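Local coordinates for protein phosphoinositol-specific phospholipase C (Pseudomonas sp., PDB 5FYP) that probably cleaves phosphoinositides in a calcium-dependent manner, as a phosphoinositide-specific phospholipase C with a catalytic domain of the TIM-barrel clan, at residues N35-V40 against R45-D50; K102-S105 against G110-P113. All coordinates share one frame; numbering follows the deposited sequence.

Interaction 1. Residues N35-V40 against R45-D50; sequences NTFSSV and RTLELD. With CA (calcium ion), chain I.
Phe-37 packs its ring into strand 46-50 between the side chains of Leu-47 and Leu-49, and this is the tight part of the contact. Leu-47 CD2 lies over one ring face, 4.0 Å from the ring centroid and 22° off the normal, a CH-pi contact displaced toward the rim. Leu-49 comes to the far end of the ring obliquely, with CD2 3.5 Å from Phe-37 CZ. Turning CG away from the backbone N (chi1 -165°) sends the Phe-37 ring to the strand, where CE1 also comes within 3.6 Å of Glu-48 O; that buried carbonyl has no hydrogen-bond partner in the model. Three residues on, Val-40 meets Leu-47 tip to tip, CG1 to CG at 3.8 Å. Val-101 of helix 94-107 also touches Phe-37, and Cys-97 and Leu-98 of that helix cover Leu-49.

The other side of 35-40 is looser and partly solvent-exposed. Thr-36, Ser-38 and Ser-39 stay clear of the strand, and the turn is held from within: Thr-36 OG1 accepts from Ser-39 N at 3.0 Å in an ST motif, while Ser-39 OG returns a bond of 2.7 Å to Thr-36 O.

Side chains alternate along the strand, so the residues between and beyond the leucines serve the metal. Glu-48 OE2 and Asp-50 OD1 bind calcium at 2.4 Å and 2.3 Å, with Asn-27, Asp-119 and two waters completing the site; Glu-48 OE1 forms a salt bridge to Arg-260. The side chains that meet are all apolar, which implies that the loop packs on the hydrophobic face of a strand whose opposite face supplies two carboxylates to the calcium site.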
ATOM      1  N   ASN A  35      -5.622   3.009 -19.251  1.00 14.04           N
ATOM      2  CA  ASN A  35      -5.860   4.265 -19.975  1.00 16.39           C
ATOM      3  C   ASN A  35      -5.989   5.462 -19.022  1.00 13.91           C
ATOM      4  O   ASN A  35      -5.497   6.539 -19.316  1.00 17.67           O
ATOM      5  CB  ASN A  35      -7.047   4.118 -20.904  1.00 23.74           C
ATOM      6  CG  ASN A  35      -6.760   3.171 -22.083  1.00 37.22           C
ATOM      7  OD1 ASN A  35      -5.596   2.916 -22.448  1.00 33.82           O
ATOM      8  ND2 ASN A  35      -7.814   2.641 -22.679  1.00 71.85           N
ATOM      9  N   THR A  36      -6.607   5.224 -17.869  1.00 12.58           N
ATOM     10  CA  THR A  36      -6.687   6.213 -16.794  1.00 11.97           C
ATOM     11  C   THR A  36      -6.404   5.504 -15.486  1.00 10.22           C
ATOM     12  O   THR A  36      -6.713   4.313 -15.319  1.00 10.99           O
ATOM     13  CB  THR A  36      -8.054   6.900 -16.713  1.00 13.39           C
ATOM     14  OG1 THR A  36      -9.012   5.937 -16.296  1.00 14.78           O
ATOM     15  CG2 THR A  36      -8.464   7.534 -18.040  1.00 14.63           C
ATOM     16  N   PHE A  37      -5.882   6.235 -14.525  1.00  9.39           N
ATOM     17  CA  PHE A  37      -5.625   5.665 -13.204  1.00 10.13           C
ATOM     18  C   PHE A  37      -6.963   5.222 -12.580  1.00 10.02           C
ATOM     19  O   PHE A  37      -7.058   4.128 -12.017  1.00 10.76           O
ATOM     20  CB  PHE A  37      -4.908   6.676 -12.327  1.00 10.24           C
ATOM     21  CG  PHE A  37      -4.283   6.102 -11.069  1.00 10.06           C
ATOM     22  CD1 PHE A  37      -3.415   5.021 -11.132  1.00  9.93           C
ATOM     23  CD2 PHE A  37      -4.550   6.663  -9.829  1.00 10.50           C
ATOM     24  CE1 PHE A  37      -2.820   4.530  -9.981  1.00 10.18           C
ATOM     25  CE2 PHE A  37      -3.974   6.168  -8.677  1.00 11.48           C
ATOM     26  CZ  PHE A  37      -3.102   5.113  -8.756  1.00 10.34           C
ATOM     27  N   SER A  38      -7.985   6.069 -12.702  0.50 11.79           N
ATOM     28  CA  SER A  38      -9.284   5.761 -12.102  0.50 13.39           C
ATOM     29  C   SER A  38      -9.885   4.470 -12.658  0.50 11.75           C
ATOM     30  O   SER A  38     -10.556   3.737 -11.925  0.50 12.00           O
ATOM     31  CB  SER A  38     -10.242   6.932 -12.288  0.50 17.21           C
ATOM     32  OG  SER A  38     -10.589   7.136 -13.634  0.50 20.93           O
ATOM     33  N   SER A  39      -9.644   4.173 -13.939  1.00 10.98           N
ATOM     34  CA  SER A  39     -10.200   2.966 -14.552  1.00 11.76           C
ATOM     35  C   SER A  39      -9.698   1.686 -13.895  1.00 10.66           C
ATOM     36  O   SER A  39     -10.366   0.657 -14.006  1.00 11.42           O
ATOM     37  CB  SER A  39      -9.910   2.912 -16.051  1.00 12.50           C
ATOM     38  OG  SER A  39      -8.558   2.647 -16.333  1.00 12.58           O
ATOM     39  N   VAL A  40      -8.537   1.723 -13.233  1.00  9.64           N
ATOM     40  CA  VAL A  40      -7.988   0.543 -12.569  1.00 10.04           C
ATOM     41  C   VAL A  40      -9.015   0.022 -11.541  1.00  9.42           C
ATOM     42  O   VAL A  40      -9.142  -1.203 -11.325  1.00 10.22           O
ATOM     43  CB  VAL A  40      -6.637   0.858 -11.926  1.00  9.61           C
ATOM     44  CG1 VAL A  40      -6.145  -0.345 -11.162  1.00  9.87           C
ATOM     45  CG2 VAL A  40      -5.651   1.270 -12.982  1.00 10.89           C
ATOM     46  N   ARG A  45      -8.901  -3.308  -6.206  1.00  8.45           N
ATOM     47  CA  ARG A  45      -8.974  -2.381  -5.086  1.00  8.59           C
ATOM     48  C   ARG A  45      -7.605  -2.058  -4.494  1.00  8.12           C
ATOM     49  O   ARG A  45      -7.542  -1.390  -3.478  1.00  9.46           O
ATOM     50  CB  ARG A  45      -9.948  -2.854  -3.999  1.00  8.93           C
ATOM     51  CG  ARG A  45     -11.389  -2.919  -4.463  1.00  9.80           C
ATOM     52  CD  ARG A  45     -12.095  -1.591  -4.374  1.00 10.42           C
ATOM     53  NE  ARG A  45     -13.424  -1.631  -5.038  1.00  9.99           N
ATOM     54  CZ  ARG A  45     -13.603  -1.467  -6.340  1.00 11.93           C
ATOM     55  NH1 ARG A  45     -12.587  -1.242  -7.156  1.00 11.40           N
ATOM     56  NH2 ARG A  45     -14.821  -1.513  -6.853  1.00 12.22           N
ATOM     57  N   THR A  46      -6.537  -2.487  -5.158  1.00  8.10           N
ATOM     58  CA  THR A  46      -5.161  -2.199  -4.701  1.00  7.90           C
ATOM     59  C   THR A  46      -4.383  -1.678  -5.875  1.00  7.73           C
ATOM     60  O   THR A  46      -4.226  -2.379  -6.892  1.00  8.50           O
ATOM     61  CB  THR A  46      -4.535  -3.436  -4.050  1.00  8.46           C
ATOM     62  OG1 THR A  46      -5.301  -3.794  -2.891  1.00  9.58           O
ATOM     63  CG2 THR A  46      -3.109  -3.141  -3.583  1.00  8.53           C
ATOM     64  N   LEU A  47      -3.874  -0.453  -5.721  1.00  7.95           N
ATOM     65  CA  LEU A  47      -3.214   0.329  -6.791  1.00  8.89           C
ATOM     66  C   LEU A  47      -1.828   0.723  -6.360  1.00  8.78           C
ATOM     67  O   LEU A  47      -1.397   0.402  -5.254  1.00 11.04           O
ATOM     68  CB  LEU A  47      -4.039   1.610  -7.114  1.00 11.01           C
ATOM     69  CG  LEU A  47      -5.355   1.423  -7.908  1.00 15.45           C
ATOM     70  CD1 LEU A  47      -6.419   0.509  -7.398  1.00 19.86           C
ATOM     71  CD2 LEU A  47      -5.905   2.792  -8.206  1.00 13.83           C
ATOM     72  N   GLU A  48      -1.073   1.371  -7.249  1.00  7.67           N
ATOM     73  CA  GLU A  48       0.335   1.701  -6.981  1.00  7.69           C
ATOM     74  C   GLU A  48       0.694   3.002  -7.679  1.00  7.67           C
ATOM     75  O   GLU A  48       0.315   3.218  -8.825  1.00  9.10           O
ATOM     76  CB  GLU A  48       1.273   0.588  -7.447  1.00  7.98           C
ATOM     77  CG  GLU A  48       2.745   0.845  -7.161  1.00  7.84           C
ATOM     78  CD  GLU A  48       3.638  -0.355  -7.386  1.00  8.10           C
ATOM     79  OE1 GLU A  48       3.196  -1.316  -8.040  1.00  9.15           O
ATOM     80  OE2 GLU A  48       4.809  -0.312  -6.907  1.00 10.30           O
ATOM     81  N   LEU A  49       1.480   3.817  -6.980  1.00  7.47           N
ATOM     82  CA  LEU A  49       2.049   5.052  -7.483  1.00  7.81           C
ATOM     83  C   LEU A  49       3.526   5.083  -7.157  1.00  7.73           C
ATOM     84  O   LEU A  49       3.890   4.949  -5.993  1.00  9.58           O
ATOM     85  CB  LEU A  49       1.358   6.279  -6.852  1.00  8.78           C
ATOM     86  CG  LEU A  49      -0.085   6.475  -7.264  1.00  9.30           C
ATOM     87  CD1 LEU A  49      -0.851   7.338  -6.296  1.00 10.77           C
ATOM     88  CD2 LEU A  49      -0.163   7.033  -8.685  1.00 10.09           C
ATOM     89  N   ASP A  50       4.378   5.343  -8.165  1.00  7.96           N
ATOM     90  CA  ASP A  50       5.799   5.603  -7.931  1.00  7.94           C
ATOM     91  C   ASP A  50       5.990   7.109  -7.859  1.00  7.98           C
ATOM     92  O   ASP A  50       5.582   7.826  -8.795  1.00 10.26           O
ATOM     93  CB  ASP A  50       6.661   5.063  -9.079  1.00  8.88           C
ATOM     94  CG  ASP A  50       6.720   3.544  -9.150  1.00  9.29           C
ATOM     95  OD1 ASP A  50       6.253   2.867  -8.236  1.00 12.08           O
ATOM     96  OD2 ASP A  50       7.253   3.039 -10.171  1.00 10.83           O
TER
HETATM   97 CA    CA I1303       6.602   0.577  -8.215  0.80 12.02          CA
HETATM   98  O   HOH W   1       8.557   0.718  -9.634  1.00 14.45           O
HETATM   99  O   HOH W   2       7.487  -1.649  -8.399  1.00 23.49           O

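Interaction 2. Residues K102-S105 against G110-P113; sequences KNWS and GHFP
The indole of Trp-104 turns the edge of its six-membered ring toward the face of the His-111 imidazole, an offset edge-to-face pair with centroids 5.4 Å apart and planes at 60°. At that indole edge, close to its plane, lies His-111 CB, 3.6 Å from Trp-104 CZ3. The imidazole edge is used for polar contacts: Ser-105 OG sits in the ring plane, 2.7 Å from His-111 NE2, and on the other nitrogen ND1 donates to Phe-112 O at 2.8 Å. This second bond is nearly straight (170°) and also keeps to the imidazole plane, although the donor stands well above the plane of the Phe-112 carbonyl. Two in-plane bonds thus fix the rotation of the ring.

The torsions bring the partners together. His-111 carries CG between its backbone N and carbonyl carbon (chi1 63°), which folds the imidazole toward helix 94-107, and Ser-105 extends OG away from its own N to meet it. Trp-104 also stacks on His-108, just past the end of the helix, and Phe-112 has its own ring directed away toward Ile-20 and Gln-22 of strand 20-25.

All three touching residues are buried, and the contact ties the C-terminal part of helix 94-107 to the loop that runs into strand 114-120, a helix-to-strand connection of the barrel. Ser-105 OG is also hydrogen-bonded to Lys-147 NZ, and an ammonium group this near would probably disfavour a second proton on the imidazole, consistent with a neutral His-111.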
ATOM      1  N   LYS A 102      -9.537   9.562  -4.465  1.00 12.13           N
ATOM      2  CA  LYS A 102     -10.489  10.204  -3.553  1.00 13.19           C
ATOM      3  C   LYS A 102     -11.853  10.412  -4.238  1.00 13.99           C
ATOM      4  O   LYS A 102     -12.906  10.120  -3.689  1.00 15.10           O
ATOM      5  CB  LYS A 102      -9.888  11.508  -3.067  1.00 12.86           C
ATOM      6  CG  LYS A 102     -10.644  12.167  -1.927  1.00 18.00           C
ATOM      7  CD  LYS A 102     -11.723  13.093  -2.370  1.00 19.32           C
ATOM      8  CE  LYS A 102     -12.283  13.815  -1.160  1.00 22.83           C
ATOM      9  NZ  LYS A 102     -13.506  14.578  -1.460  1.00 23.43           N
ATOM     10  N   ASN A 103     -11.803  10.911  -5.469  1.00 14.01           N
ATOM     11  CA  ASN A 103     -13.018  11.143  -6.235  1.00 14.87           C
ATOM     12  C   ASN A 103     -13.767   9.851  -6.563  1.00 15.29           C
ATOM     13  O   ASN A 103     -14.978   9.804  -6.450  1.00 17.03           O
ATOM     14  CB  ASN A 103     -12.700  11.910  -7.514  1.00 16.55           C
ATOM     15  CG  ASN A 103     -12.289  13.348  -7.254  1.00 18.73           C
ATOM     16  OD1 ASN A 103     -12.646  13.944  -6.239  1.00 23.47           O
ATOM     17  ND2 ASN A 103     -11.524  13.907  -8.167  1.00 20.88           N
ATOM     18  N   TRP A 104     -13.038   8.804  -6.958  1.00 13.32           N
ATOM     19  CA  TRP A 104     -13.681   7.511  -7.204  1.00 13.72           C
ATOM     20  C   TRP A 104     -14.356   7.038  -5.916  1.00 14.44           C
ATOM     21  O   TRP A 104     -15.506   6.586  -5.917  1.00 14.88           O
ATOM     22  CB  TRP A 104     -12.667   6.476  -7.724  1.00 11.87           C
ATOM     23  CG  TRP A 104     -13.304   5.160  -8.070  1.00 12.80           C
ATOM     24  CD1 TRP A 104     -13.677   4.742  -9.317  1.00 13.47           C
ATOM     25  CD2 TRP A 104     -13.668   4.108  -7.173  1.00 12.00           C
ATOM     26  NE1 TRP A 104     -14.244   3.513  -9.263  1.00 14.10           N
ATOM     27  CE2 TRP A 104     -14.268   3.102  -7.953  1.00 13.59           C
ATOM     28  CE3 TRP A 104     -13.543   3.914  -5.782  1.00 12.67           C
ATOM     29  CZ2 TRP A 104     -14.765   1.930  -7.396  1.00 13.35           C
ATOM     30  CZ3 TRP A 104     -14.043   2.754  -5.240  1.00 13.20           C
ATOM     31  CH2 TRP A 104     -14.615   1.766  -6.045  1.00 13.99           C
ATOM     32  N   SER A 105     -13.654   7.172  -4.796  1.00 14.33           N
ATOM     33  CA  SER A 105     -14.209   6.768  -3.490  1.00 14.23           C
ATOM     34  C   SER A 105     -15.523   7.518  -3.183  1.00 14.56           C
ATOM     35  O   SER A 105     -16.527   6.899  -2.819  1.00 15.42           O
ATOM     36  CB  SER A 105     -13.193   7.008  -2.394  1.00 13.38           C
ATOM     37  OG  SER A 105     -13.755   6.846  -1.099  1.00 14.36           O
ATOM     38  N   GLY A 110     -19.640   2.882   0.169  1.00 19.90           N
ATOM     39  CA  GLY A 110     -19.715   1.472   0.516  1.00 19.91           C
ATOM     40  C   GLY A 110     -18.644   0.627  -0.134  1.00 18.38           C
ATOM     41  O   GLY A 110     -18.719  -0.594  -0.071  1.00 18.61           O
ATOM     42  N   HIS A 111     -17.651   1.264  -0.761  1.00 15.09           N
ATOM     43  CA  HIS A 111     -16.671   0.472  -1.461  1.00 14.26           C
ATOM     44  C   HIS A 111     -15.800  -0.375  -0.538  1.00 11.59           C
ATOM     45  O   HIS A 111     -15.509  -0.007   0.609  1.00 13.00           O
ATOM     46  CB  HIS A 111     -15.791   1.337  -2.382  1.00 12.95           C
ATOM     47  CG  HIS A 111     -14.937   2.369  -1.689  1.00 13.88           C
ATOM     48  ND1 HIS A 111     -13.760   2.075  -1.056  1.00 12.78           N
ATOM     49  CD2 HIS A 111     -15.090   3.709  -1.586  1.00 16.11           C
ATOM     50  CE1 HIS A 111     -13.230   3.188  -0.580  1.00 11.05           C
ATOM     51  NE2 HIS A 111     -14.005   4.196  -0.903  1.00 13.47           N
ATOM     52  N   PHE A 112     -15.383  -1.513  -1.059  1.00 11.74           N
ATOM     53  CA  PHE A 112     -14.353  -2.317  -0.441  1.00 11.02           C
ATOM     54  C   PHE A 112     -13.128  -1.434  -0.210  1.00 10.46           C
ATOM     55  O   PHE A 112     -12.828  -0.565  -1.038  1.00 11.63           O
ATOM     56  CB  PHE A 112     -14.037  -3.485  -1.387  1.00 11.54           C
ATOM     57  CG  PHE A 112     -13.070  -4.470  -0.842  1.00 11.35           C
ATOM     58  CD1 PHE A 112     -11.706  -4.242  -0.937  1.00 10.65           C
ATOM     59  CD2 PHE A 112     -13.501  -5.627  -0.221  1.00 12.68           C
ATOM     60  CE1 PHE A 112     -10.802  -5.125  -0.380  1.00 10.79           C
ATOM     61  CE2 PHE A 112     -12.604  -6.527   0.296  1.00 12.86           C
ATOM     62  CZ  PHE A 112     -11.254  -6.274   0.225  1.00 12.18           C
ATOM     63  N   PRO A 113     -12.413  -1.591   0.912  1.00 10.54           N
ATOM     64  CA  PRO A 113     -11.304  -0.688   1.188  1.00  9.72           C
ATOM     65  C   PRO A 113     -10.271  -0.671   0.070  1.00  8.70           C
ATOM     66  O   PRO A 113      -9.904  -1.730  -0.459  1.00  9.99           O
ATOM     67  CB  PRO A 113     -10.716  -1.235   2.486  1.00  9.30           C
ATOM     68  CG  PRO A 113     -11.200  -2.659   2.551  1.00 10.03           C
ATOM     69  CD  PRO A 113     -12.591  -2.578   1.978  1.00 10.01           C
TER

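How the interactions relate
Interaction 1 closes before interaction 2 opens along the chain, and their centres lie 13 Å apart. Strand 46-52 and helix 94-107 are followed by strand 114-120, which pairs in parallel with strand 46-52; the two contacts therefore sit on neighbouring parts of one beta-alpha-beta region of the TIM-barrel fold. Arg-45 joins them directly: its NH2 is 3.4 Å from Trp-104 CH2, and its CD is 3.6 Å from Phe-112 O. Glu-3 bridges the two, with a salt bridge to Arg-45 and a hydrogen bond to Phe-112 N. Interaction 1 borders the calcium site, whereas interaction 2 is structural packing near the start of strand 114-120, the strand that carries the calcium ligand Asp-119.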